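Local coordinates for protein taurine dioxygenase (Burkholderia xenovorans, PDB 5KEU) that probably acts as an iron- and 2-oxoglutarate-dependent dioxygenase of the TauD/TfdA family, here holding magnesium at its metal site, at residues I29-H34 with L55-V60; W122-T127 with W266-T271; Q151-A156 with A270-A275. All coordinates share one frame; numbering follows the deposited sequence. Where two conformers were deposited one is given.

Contact 1 (I29-H34 with L55-V60)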
# COMPACT_ATOMS: atom_id res chain seq x y z
N ILE B 29 0.74 10.98 -6.25
CA ILE B 29 0.43 11.42 -4.89
C ILE B 29 1.66 11.29 -4.01
O ILE B 29 2.39 10.30 -4.06
CB ILE B 29 -0.78 10.65 -4.30
CG1 ILE B 29 -1.05 11.13 -2.88
CG2 ILE B 29 -0.57 9.10 -4.35
CD1 ILE B 29 -2.44 10.70 -2.29
N GLY B 30 1.87 12.31 -3.18
CA GLY B 30 2.89 12.28 -2.15
C GLY B 30 4.16 12.99 -2.57
O GLY B 30 4.67 12.74 -3.67
N ALA B 31 4.70 13.84 -1.70
CA ALA B 31 5.99 14.45 -1.97
C ALA B 31 6.68 14.80 -0.66
O ALA B 31 6.05 15.29 0.28
CB ALA B 31 5.86 15.70 -2.86
N GLU B 32 7.97 14.54 -0.61
CA GLU B 32 8.79 14.89 0.53
C GLU B 32 9.40 16.27 0.28
O GLU B 32 9.94 16.51 -0.81
CB GLU B 32 9.87 13.83 0.75
CG GLU B 32 10.52 13.87 2.10
CD GLU B 32 11.38 12.64 2.34
OE1 GLU B 32 12.56 12.67 1.92
OE2 GLU B 32 10.87 11.65 2.91
N LEU B 33 9.28 17.17 1.25
CA LEU B 33 9.83 18.51 1.13
C LEU B 33 11.08 18.66 1.99
O LEU B 33 11.15 18.13 3.11
CB LEU B 33 8.80 19.59 1.52
CG LEU B 33 7.41 19.51 0.89
CD1 LEU B 33 6.59 20.75 1.21
CD2 LEU B 33 7.45 19.27 -0.61
N HIS B 34 12.07 19.38 1.47
CA HIS B 34 13.30 19.64 2.21
C HIS B 34 13.69 21.09 2.00
O HIS B 34 13.29 21.72 1.01
CB HIS B 34 14.44 18.70 1.77
CG HIS B 34 14.20 17.26 2.11
ND1 HIS B 34 14.49 16.72 3.35
CD2 HIS B 34 13.71 16.23 1.37
CE1 HIS B 34 14.18 15.44 3.36
NE2 HIS B 34 13.70 15.12 2.17
N LEU B 55 -1.38 21.22 -2.93
CA LEU B 55 -2.42 21.10 -3.96
C LEU B 55 -1.99 20.15 -5.07
O LEU B 55 -2.83 19.43 -5.64
CB LEU B 55 -2.76 22.47 -4.54
CG LEU B 55 -3.36 23.51 -3.59
CD1 LEU B 55 -3.64 24.80 -4.34
CD2 LEU B 55 -4.62 22.98 -2.94
N ARG B 56 -0.71 20.16 -5.42
CA ARG B 56 -0.25 19.35 -6.54
C ARG B 56 -0.08 17.88 -6.16
O ARG B 56 -0.37 16.99 -6.97
CB ARG B 56 1.06 19.92 -7.09
CG ARG B 56 1.88 18.92 -7.86
CD ARG B 56 2.15 19.32 -9.28
NE ARG B 56 2.82 20.61 -9.36
CZ ARG B 56 3.29 21.12 -10.49
NH1 ARG B 56 3.88 22.31 -10.49
NH2 ARG B 56 3.17 20.44 -11.62
N TRP B 57 0.40 17.60 -4.95
CA TRP B 57 0.77 16.25 -4.57
C TRP B 57 -0.13 15.66 -3.48
O TRP B 57 0.06 14.48 -3.12
CB TRP B 57 2.25 16.21 -4.16
CG TRP B 57 3.15 16.41 -5.38
CD1 TRP B 57 3.90 17.50 -5.68
CD2 TRP B 57 3.33 15.49 -6.46
NE1 TRP B 57 4.55 17.32 -6.89
CE2 TRP B 57 4.21 16.08 -7.38
CE3 TRP B 57 2.84 14.20 -6.74
CZ2 TRP B 57 4.61 15.45 -8.57
CZ3 TRP B 57 3.24 13.57 -7.91
CH2 TRP B 57 4.12 14.20 -8.81
N ARG B 58 -1.09 16.43 -2.96
CA ARG B 58 -2.17 15.96 -2.09
C ARG B 58 -1.73 15.71 -0.65
O ARG B 58 -2.49 15.99 0.28
CB ARG B 58 -2.82 14.68 -2.62
CG ARG B 58 -3.15 14.67 -4.11
CD ARG B 58 -3.92 15.87 -4.57
NE ARG B 58 -4.14 15.79 -6.01
CZ ARG B 58 -4.95 16.58 -6.69
NH1 ARG B 58 -5.65 17.51 -6.06
NH2 ARG B 58 -5.08 16.43 -8.00
N VAL B 59 -0.55 15.15 -0.44
CA VAL B 59 0.01 15.03 0.90
C VAL B 59 1.50 15.30 0.79
O VAL B 59 2.16 14.81 -0.13
CB VAL B 59 -0.25 13.64 1.53
CG1 VAL B 59 0.20 12.47 0.62
CG2 VAL B 59 0.41 13.54 2.90
N VAL B 60 2.03 16.13 1.70
CA VAL B 60 3.45 16.42 1.69
C VAL B 60 4.05 16.00 3.03
O VAL B 60 3.37 16.01 4.06
CB VAL B 60 3.76 17.91 1.39
CG1 VAL B 60 3.28 18.28 -0.03
CG2 VAL B 60 3.15 18.85 2.44

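Contact 2 (W122-T127 with W266-T271). With MG (magnesium ion), chain C.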
# COMPACT_ATOMS: atom_id res chain seq x y z
N TRP B 122 -10.19 2.86 5.23
CA TRP B 122 -9.93 4.04 4.40
C TRP B 122 -10.98 5.10 4.66
O TRP B 122 -12.18 4.80 4.68
CB TRP B 122 -9.95 3.67 2.92
CG TRP B 122 -8.72 2.96 2.47
CD1 TRP B 122 -8.51 1.60 2.40
CD2 TRP B 122 -7.51 3.58 2.01
NE1 TRP B 122 -7.24 1.35 1.93
CE2 TRP B 122 -6.61 2.54 1.68
CE3 TRP B 122 -7.10 4.91 1.87
CZ2 TRP B 122 -5.33 2.80 1.19
CZ3 TRP B 122 -5.82 5.17 1.37
CH2 TRP B 122 -4.95 4.12 1.05
N HIS B 123 -10.55 6.35 4.84
CA HIS B 123 -11.52 7.38 5.19
C HIS B 123 -10.96 8.77 4.92
O HIS B 123 -9.75 8.99 4.87
CB HIS B 123 -11.94 7.31 6.66
CG HIS B 123 -10.80 7.59 7.59
ND1 HIS B 123 -9.77 6.70 7.78
CD2 HIS B 123 -10.51 8.68 8.35
CE1 HIS B 123 -8.89 7.22 8.63
NE2 HIS B 123 -9.33 8.41 9.00
N THR B 124 -11.89 9.71 4.78
CA THR B 124 -11.59 11.14 4.77
C THR B 124 -12.08 11.67 6.11
O THR B 124 -13.17 11.30 6.56
CB THR B 124 -12.28 11.81 3.60
OG1 THR B 124 -11.82 11.20 2.37
CG2 THR B 124 -11.94 13.27 3.54
N ASP B 125 -11.27 12.48 6.78
CA ASP B 125 -11.58 12.80 8.17
C ASP B 125 -12.87 13.60 8.33
O ASP B 125 -13.07 14.61 7.65
CB ASP B 125 -10.43 13.57 8.80
CG ASP B 125 -9.26 12.67 9.14
OD1 ASP B 125 -9.48 11.44 9.37
OD2 ASP B 125 -8.14 13.20 9.17
N VAL B 126 -13.71 13.19 9.28
CA VAL B 126 -14.89 13.91 9.74
C VAL B 126 -15.87 14.23 8.62
O VAL B 126 -16.55 15.26 8.67
CB VAL B 126 -14.52 15.22 10.47
CG1 VAL B 126 -15.60 15.57 11.49
CG2 VAL B 126 -13.17 15.13 11.14
N THR B 127 -15.98 13.36 7.61
CA THR B 127 -16.97 13.67 6.59
C THR B 127 -18.40 13.46 7.06
O THR B 127 -19.32 13.81 6.33
CB THR B 127 -16.72 12.89 5.29
OG1 THR B 127 -16.77 11.47 5.53
CG2 THR B 127 -15.38 13.27 4.69
N TRP B 266 -1.72 16.80 4.85
CA TRP B 266 -2.50 16.34 3.71
C TRP B 266 -3.76 17.16 3.49
O TRP B 266 -4.31 17.75 4.43
CB TRP B 266 -2.88 14.86 3.83
CG TRP B 266 -3.83 14.45 4.94
CD1 TRP B 266 -5.18 14.32 4.86
CD2 TRP B 266 -3.47 14.02 6.26
NE1 TRP B 266 -5.70 13.87 6.05
CE2 TRP B 266 -4.66 13.67 6.93
CE3 TRP B 266 -2.26 13.94 6.95
CZ2 TRP B 266 -4.68 13.23 8.26
CZ3 TRP B 266 -2.27 13.49 8.26
CH2 TRP B 266 -3.47 13.15 8.90
N ASP B 267 -4.21 17.16 2.23
CA ASP B 267 -5.40 17.87 1.78
C ASP B 267 -6.57 16.88 1.86
O ASP B 267 -6.70 15.98 1.02
CB ASP B 267 -5.18 18.40 0.36
CG ASP B 267 -6.34 19.27 -0.14
OD1 ASP B 267 -7.40 19.29 0.52
OD2 ASP B 267 -6.18 19.91 -1.20
N ASN B 268 -7.39 17.05 2.90
CA ASN B 268 -8.59 16.26 3.15
C ASN B 268 -9.65 16.46 2.07
O ASN B 268 -10.62 15.69 2.02
CB ASN B 268 -9.14 16.67 4.54
CG ASN B 268 -9.92 15.57 5.27
OD1 ASN B 268 -9.48 14.41 5.35
ND2 ASN B 268 -11.09 15.95 5.86
N ARG B 269 -9.54 17.49 1.25
CA ARG B 269 -10.53 17.70 0.21
C ARG B 269 -10.28 16.82 -1.01
O ARG B 269 -11.14 16.75 -1.89
CB ARG B 269 -10.54 19.17 -0.21
CG ARG B 269 -10.74 20.12 0.97
CD ARG B 269 -10.38 21.57 0.59
NE ARG B 269 -8.96 21.68 0.27
CZ ARG B 269 -8.33 22.82 0.04
NH1 ARG B 269 -8.97 23.99 0.13
NH2 ARG B 269 -7.04 22.80 -0.27
N ALA B 270 -9.13 16.14 -1.07
CA ALA B 270 -8.74 15.41 -2.27
C ALA B 270 -8.21 14.01 -1.96
O ALA B 270 -7.74 13.33 -2.88
CB ALA B 270 -7.68 16.19 -3.06
N THR B 271 -8.28 13.57 -0.70
CA THR B 271 -7.66 12.31 -0.31
C THR B 271 -8.56 11.55 0.65
O THR B 271 -9.45 12.12 1.28
CB THR B 271 -6.31 12.50 0.40
OG1 THR B 271 -6.49 13.28 1.59
CG2 THR B 271 -5.29 13.17 -0.52
MG MG C . -8.20 9.75 9.76
O HOH W 1 -7.22 11.14 10.77
O HOH W 2 -6.87 8.33 10.52

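Contact 3 (Q151-A156 with A270-A275). With MG (magnesium ion), chain C; FMT (formic acid), chain M.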
# COMPACT_ATOMS: atom_id res chain seq x y z
N GLN B 151 -1.11 5.26 4.83
CA GLN B 151 -1.29 5.35 3.38
C GLN B 151 -2.34 6.42 3.05
O GLN B 151 -3.28 6.64 3.81
CB GLN B 151 -1.73 4.04 2.77
CG GLN B 151 -0.80 2.87 3.10
CD GLN B 151 -0.99 1.69 2.18
OE1 GLN B 151 -1.02 1.85 0.96
NE2 GLN B 151 -1.08 0.49 2.75
N TRP B 152 -2.18 7.03 1.87
CA TRP B 152 -3.14 8.00 1.34
C TRP B 152 -3.52 7.58 -0.07
O TRP B 152 -2.70 7.01 -0.79
CB TRP B 152 -2.56 9.44 1.28
CG TRP B 152 -2.43 10.10 2.62
CD1 TRP B 152 -3.28 11.03 3.16
CD2 TRP B 152 -1.40 9.88 3.60
NE1 TRP B 152 -2.85 11.41 4.42
CE2 TRP B 152 -1.70 10.72 4.71
CE3 TRP B 152 -0.27 9.08 3.64
CZ2 TRP B 152 -0.89 10.76 5.85
CZ3 TRP B 152 0.54 9.13 4.79
CH2 TRP B 152 0.23 9.97 5.86
N THR B 153 -4.74 7.92 -0.48
CA THR B 153 -5.12 7.71 -1.87
C THR B 153 -5.62 9.03 -2.46
O THR B 153 -6.17 9.89 -1.76
CB THR B 153 -6.17 6.61 -1.99
OG1 THR B 153 -6.39 6.33 -3.38
CG2 THR B 153 -7.50 7.00 -1.31
N ASN B 154 -5.43 9.16 -3.77
CA ASN B 154 -5.72 10.39 -4.51
C ASN B 154 -7.13 10.26 -5.09
O ASN B 154 -7.34 9.56 -6.08
CB ASN B 154 -4.67 10.60 -5.60
CG ASN B 154 -4.88 11.88 -6.38
OD1 ASN B 154 -5.98 12.42 -6.42
ND2 ASN B 154 -3.83 12.36 -7.03
N LEU B 155 -8.08 10.96 -4.49
CA LEU B 155 -9.48 10.87 -4.91
C LEU B 155 -9.82 11.79 -6.08
O LEU B 155 -10.86 11.60 -6.72
CB LEU B 155 -10.40 11.17 -3.71
CG LEU B 155 -10.28 10.20 -2.53
CD1 LEU B 155 -11.20 10.53 -1.35
CD2 LEU B 155 -10.60 8.79 -3.02
N ALA B 156 -8.98 12.77 -6.38
CA ALA B 156 -9.14 13.49 -7.64
C ALA B 156 -8.80 12.59 -8.81
O ALA B 156 -9.56 12.48 -9.78
CB ALA B 156 -8.25 14.75 -7.65
N ALA B 270 -9.13 16.14 -1.07
CA ALA B 270 -8.74 15.41 -2.27
C ALA B 270 -8.21 14.01 -1.96
O ALA B 270 -7.74 13.33 -2.88
CB ALA B 270 -7.68 16.19 -3.06
N THR B 271 -8.28 13.57 -0.70
CA THR B 271 -7.66 12.31 -0.31
C THR B 271 -8.56 11.55 0.65
O THR B 271 -9.45 12.12 1.28
CB THR B 271 -6.31 12.50 0.40
OG1 THR B 271 -6.49 13.28 1.59
CG2 THR B 271 -5.29 13.17 -0.52
N ALA B 272 -8.29 10.26 0.76
CA ALA B 272 -8.63 9.46 1.92
C ALA B 272 -7.33 8.84 2.42
O ALA B 272 -6.33 8.78 1.69
CB ALA B 272 -9.65 8.35 1.59
N HIS B 273 -7.32 8.39 3.68
CA HIS B 273 -6.12 7.77 4.22
C HIS B 273 -6.48 6.55 5.05
O HIS B 273 -7.64 6.29 5.38
CB HIS B 273 -5.29 8.77 5.04
CG HIS B 273 -6.05 9.39 6.17
ND1 HIS B 273 -6.87 10.49 5.98
CD2 HIS B 273 -6.14 9.07 7.48
CE1 HIS B 273 -7.44 10.81 7.13
NE2 HIS B 273 -7.03 9.96 8.05
N LEU B 274 -5.44 5.78 5.38
CA LEU B 274 -5.57 4.48 6.02
C LEU B 274 -4.60 4.46 7.19
O LEU B 274 -3.38 4.49 6.98
CB LEU B 274 -5.25 3.35 5.03
CG LEU B 274 -5.27 1.93 5.62
CD1 LEU B 274 -6.69 1.48 5.99
CD2 LEU B 274 -4.58 0.92 4.68
N ALA B 275 -5.13 4.42 8.42
CA ALA B 275 -4.27 4.30 9.60
C ALA B 275 -3.74 2.87 9.72
O ALA B 275 -4.37 1.93 9.22
CB ALA B 275 -5.05 4.67 10.87
MG MG C . -8.20 9.75 9.76
C FMT M . 0.04 -0.58 6.14
O1 FMT M . -1.03 -0.14 5.70
O2 FMT M . 0.19 -1.13 7.24
O HOH W 1 -7.22 11.14 10.77
O HOH W 2 -6.87 8.33 10.52

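Contact 1 (I29-H34 with L55-V60)
Ala-31 CB overlaps the five-membered ring of Trp-57 in an off-centre CH-pi contact, 4.1 Å from Ala-31 CB to the ring centroid. The methyl lies by the root of the indole, with Ala-31 CB 3.8 Å from Trp-57 CG. Trp-57 CG is anti to the carbonyl carbon (chi1 -70°), and this turns the indole along residues 29 to 31. Farther out, the backbone N of Ile-29 sits at the ring edge, near its plane. Arg-56 CG rests over one indole face, toward the rim. On the backbone, Gly-30 N donates to Trp-57 O at 2.8 Å in a nearly straight bond (167°), placed on a lone pair. Val-59 N adds a weak bond to the same Trp-57 O. Ile-29 CG1 comes within 3.5 Å of that oxygen, so it is closely surrounded. The Ile-29 side chain crosses Arg-58 at about a right angle, and its CG1 touches Val-59 CG1 at 4.0 Å. Arg-58 meets Ile-29 through CB. Its chain then bends away, and the guanidinium forms a salt bridge with Glu-215. Arg-58, the first residue past the helix, has positive phi (77°), and the strand begins at Val-59. Ala-31 N then donates to Val-59 O at 3.1 Å, in a parallel bridge between Ala-31 and Val-60. Leu-33 lies on the same face of the sheet as Ala-31, and its CD1 reaches Val-60 CB at 4.0 Å. On the other flank, strand 21-24 pairs with strand 31-34 and packs Val-22 on Ala-31 and Leu-33. The arrangement closes a beta-alpha-beta unit. Strands 31-34 and 59-62, parallel and joined through helix 44-57, lie toward one end of the larger sheet of a double-stranded beta-helix, the core of TauD-like dioxygenases.

Contact 2 (W122-T127 with W266-T271)
Asp-125 OD1 binds the magnesium ion at 2.2 Å, while Asp-125 OD2 meets the edge of Trp-266, 3.6 Å from CZ2 and near the indole plane. His-123 NE2 binds the ion at 1.9 Å. Two waters, His-273 and the backbone O of Asn-323 complete the sphere. One shell out, the Asn-268 amide grips the backbone of Asp-125 from both ends. Asp-125 N donates to Asn-268 OD1 at 3.0 Å, and Asn-268 ND2 donates to Asp-125 O at 3.0 Å. Each bond falls on a lone pair in the carbonyl plane. Asn-268 has two deposited conformers, and these bonds are those of one of them. Its ND2 also bonds Pro-133 O. Thr-124 OG1 donates to Thr-271 O at 2.8 Å. Farther out, Thr-271 OG1, just past the type I turn from Asp-267 to Ala-270, donates to Asp-267 O, which also accepts from Ala-270 N. Asp-267 OD1 takes Arg-269 N in an Asx turn, and the Arg-269 guanidinium grips the carboxylate side-on. His-123 and Asp-125 are the HxD pair of the facial triad of two histidines and one carboxylate, characteristic of iron(II) and 2-oxoglutarate dioxygenases, here occupied by magnesium.

Contact 3 (Q151-A156 with A270-A275)
His-273 CB lies over one face of Trp-152, 3.7 Å from CB to the centroid of the five-membered ring, in a CH-pi contact. The same His-273 CB is 3.2 Å from Gln-151 O. His-273 CG sits between its backbone N and carbonyl carbon (chi1 57°), and the imidazole leads away from strand 150-154. His-273 CG still approaches Trp-152 NE1, with the two ring planes oblique at 39°. At the tip, His-273 NE2 binds the magnesium ion at 2.1 Å, and one of the metal waters lies at the ring edge. The Trp-266 indole meets the rings of both Trp-152 and His-273. Below the side chains the strands run antiparallel, at 156°. Trp-152 and His-273 form a non-hydrogen-bonded pair, flanked by hydrogen-bonded ones. Leu-274 N donates to Gln-151 O at 2.8 Å, and Thr-153 N to Ala-272 O at 2.8 Å. Past the strand, Leu-155 N donates to Ala-270 O at 2.9 Å. Leu-155 CD1 then reaches back to Ala-272 CB at 4.0 Å. Asn-154 is the N-cap of the helix that follows, and its OD1 accepts from Leu-157 N. Gln-151, Thr-153, Ala-272 and Leu-274 share the other face of the sheet. Trp-122 packs on this face, and Pro-250 of the second subunit reaches Gln-151 and Leu-274. The extended Gln-151 side chain lets NE2 donate a hydrogen bond to O1 of a formic acid molecule, 3.0 Å from Gln-151 NE2; the molecule is probably from the crystallisation liquor. The arrangement belongs to the smaller sheet of a double-stranded beta-helix. Its strand 271-274 carries the second histidine of the facial triad, following the HxD pair in sequence, as in TauD and its relatives.

Contacts 2 and 3 share Ala-270 and Thr-271 and meet at the metal, their centres about 6 Å apart. The strands carrying the two histidine ligands are neighbours, since His-123 O is 2.8 Å from His-273 N, a probable hydrogen bond. Trp-266 of contact 2 packs on Trp-152 of contact 3, with Trp-266 CG 3.2 Å from Trp-152 NE1. Contact 1 lies farther out: the nearest atom of the Val-59 side chain is about 12 Å from the magnesium ion. It is tied to contact 2 by Arg-58 O and Asp-267 N, 2.9 Å apart, a probable hydrogen bond. Arg-58 CB also packs on Thr-271 CG2 at 3.6 Å, joining contact 1 to both others.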